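Local coordinates for flavin reductase domain protein (Arthrobacter sp., PDB 2QCK) that probably binds FMN and, as a member of the flavin reductase-like family, is likely to catalyse reduction of flavin by a nicotinamide nucleotide, at the interface of chains A and B. Sequence-based numbering; all coordinates share one arbitrary frame. Chains: chain A/B, Flavin reductase domain protein.

The interface of chains A and B. Residues chain A 56, 126, 128, 132-133; chain B 46, 52, 54, 124, 135.
A:Phe128 meets B:Arg52, B:Leu46 and B:Val135 in a sheet-to-sheet, mostly apolar interface that helps join the two copies of the deposited dimer. Flavin reductases of this family are commonly dimers, so this pairing is probably biological. The interface is two-fold symmetric, and every contact recurs with the chains exchanged.

The A:Phe128 ring reaches across from the loop between strands 116-127 and 131-143. Its CG lies anti to the carbonyl carbon (chi1 -62°), which helps turn one ring face toward chain B. That face takes B:Arg52, B:Leu46 and B:Val135. The guanidinium of B:Arg52 lies over it in a cation-pi contact, with NE 4.0 Å from the ring centroid. The two planes are tilted by 37°. The guanidinium is shifted toward the CD2 rim, where B:Arg52 NH2 is 3.5 Å from A:Phe128 CD2. The B:Leu46 side chain crosses that of A:Phe128 at about a right angle. Its CD2 sits above and just outside the CD1-CE1 rim, 3.9 Å from A:Phe128 CE1. B:Val135 CG1 comes in on the same side, just past A:Phe128 CZ, 3.8 Å away. The CE methyl of selenomethionine B:Met124 instead lies close to the ring plane, off the CE2-CZ edge, 4.1 Å from A:Phe128 CZ. An alanine in place of A:Phe128 would probably leave the B:Arg52 guanidinium without its aromatic partner and open a gap beside B:Leu46, B:Val135 and B:Met124.

The other B:Leu46 methyl, CD1, packs against A:Val133 CG2 and the A:Asn56 amide. A:Val133 CG2 also touches the B:Thr54 methyl CG2. A:Leu126 CD2 meets B:Val135 CG2 and B:Met124 SE more loosely.

The polar link is tip to tip. A:Asn56 ND2 donates to the B:Thr54 hydroxyl OG1 at 2.9 Å, almost straight (174° at H) and in the amide plane. This bond probably fixes the amide's rotation. Together, these contacts probably help to set the two subunits against each other and hold the dimer together.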
# COMPACT_ATOMS: atom_id res chain seq x y z
N ASN A 56 -5.61 -3.83 -4.12
CA ASN A 56 -6.87 -3.38 -4.64
C ASN A 56 -6.82 -3.29 -6.16
O ASN A 56 -5.76 -3.02 -6.76
CB ASN A 56 -7.24 -2.02 -4.04
CG ASN A 56 -7.30 -2.02 -2.51
OD1 ASN A 56 -7.57 -3.05 -1.90
ND2 ASN A 56 -7.02 -0.87 -1.89
N LEU A 126 -13.10 -8.98 -1.91
CA LEU A 126 -14.18 -8.22 -1.30
C LEU A 126 -14.60 -7.17 -2.29
O LEU A 126 -13.89 -6.15 -2.45
CB LEU A 126 -13.65 -7.57 -0.06
CG LEU A 126 -14.57 -6.91 0.97
CD1 LEU A 126 -15.65 -7.85 1.48
CD2 LEU A 126 -13.64 -6.40 2.11
N PHE A 128 -16.71 -4.34 -4.19
CA PHE A 128 -17.64 -3.25 -4.15
C PHE A 128 -18.18 -3.04 -5.58
O PHE A 128 -18.13 -3.95 -6.44
CB PHE A 128 -16.97 -2.01 -3.51
CG PHE A 128 -16.55 -2.25 -2.07
CD1 PHE A 128 -15.36 -2.89 -1.78
CD2 PHE A 128 -17.40 -1.92 -1.02
CE1 PHE A 128 -15.00 -3.17 -0.47
CE2 PHE A 128 -17.04 -2.18 0.30
CZ PHE A 128 -15.84 -2.83 0.56
N ALA A 132 -12.30 -3.96 -6.00
CA ALA A 132 -12.23 -5.06 -5.03
C ALA A 132 -10.94 -5.03 -4.23
O ALA A 132 -9.88 -4.62 -4.72
CB ALA A 132 -12.33 -6.45 -5.81
N VAL A 133 -11.02 -5.49 -2.98
CA VAL A 133 -9.84 -5.87 -2.21
C VAL A 133 -9.57 -7.36 -2.45
O VAL A 133 -10.48 -8.20 -2.34
CB VAL A 133 -10.08 -5.64 -0.70
CG1 VAL A 133 -8.89 -6.10 0.16
CG2 VAL A 133 -10.51 -4.11 -0.45
N LEU B 46 -8.79 2.62 -2.63
CA LEU B 46 -9.67 1.56 -3.10
C LEU B 46 -10.62 1.99 -4.19
O LEU B 46 -10.73 1.36 -5.24
CB LEU B 46 -10.45 0.93 -1.92
CG LEU B 46 -11.53 -0.13 -2.21
CD1 LEU B 46 -11.01 -1.34 -3.02
CD2 LEU B 46 -12.11 -0.56 -0.89
N ARG B 52 -12.94 5.53 -1.09
CA ARG B 52 -12.54 4.60 -0.04
C ARG B 52 -11.05 4.32 -0.06
O ARG B 52 -10.43 4.36 -1.10
CB ARG B 52 -13.25 3.25 -0.16
CG ARG B 52 -14.74 3.25 -0.43
CD ARG B 52 -15.25 1.84 -0.28
NE ARG B 52 -16.17 1.42 -1.33
CZ ARG B 52 -17.48 1.65 -1.32
NH1 ARG B 52 -18.05 2.31 -0.32
NH2 ARG B 52 -18.22 1.22 -2.32
N THR B 54 -8.04 1.56 2.06
CA THR B 54 -7.82 0.39 2.90
C THR B 54 -6.48 0.50 3.61
O THR B 54 -5.58 1.16 3.11
CB THR B 54 -7.79 -0.86 2.02
OG1 THR B 54 -6.85 -0.66 0.97
CG2 THR B 54 -9.13 -1.13 1.42
N MSE B 124 -16.06 -1.86 7.64
CA MSE B 124 -15.92 -3.20 8.15
C MSE B 124 -14.44 -3.42 8.33
O MSE B 124 -13.61 -2.73 7.71
CB MSE B 124 -16.38 -4.18 7.05
CG MSE B 124 -15.33 -4.11 5.82
SE MSE B 124 -16.37 -4.34 4.43
CE MSE B 124 -17.46 -2.72 4.38
N VAL B 135 -11.43 -1.35 5.86
CA VAL B 135 -12.01 -0.61 4.72
C VAL B 135 -12.73 0.63 5.22
O VAL B 135 -13.57 0.53 6.10
CB VAL B 135 -13.05 -1.47 3.95
CG1 VAL B 135 -13.66 -0.65 2.73
CG2 VAL B 135 -12.45 -2.78 3.52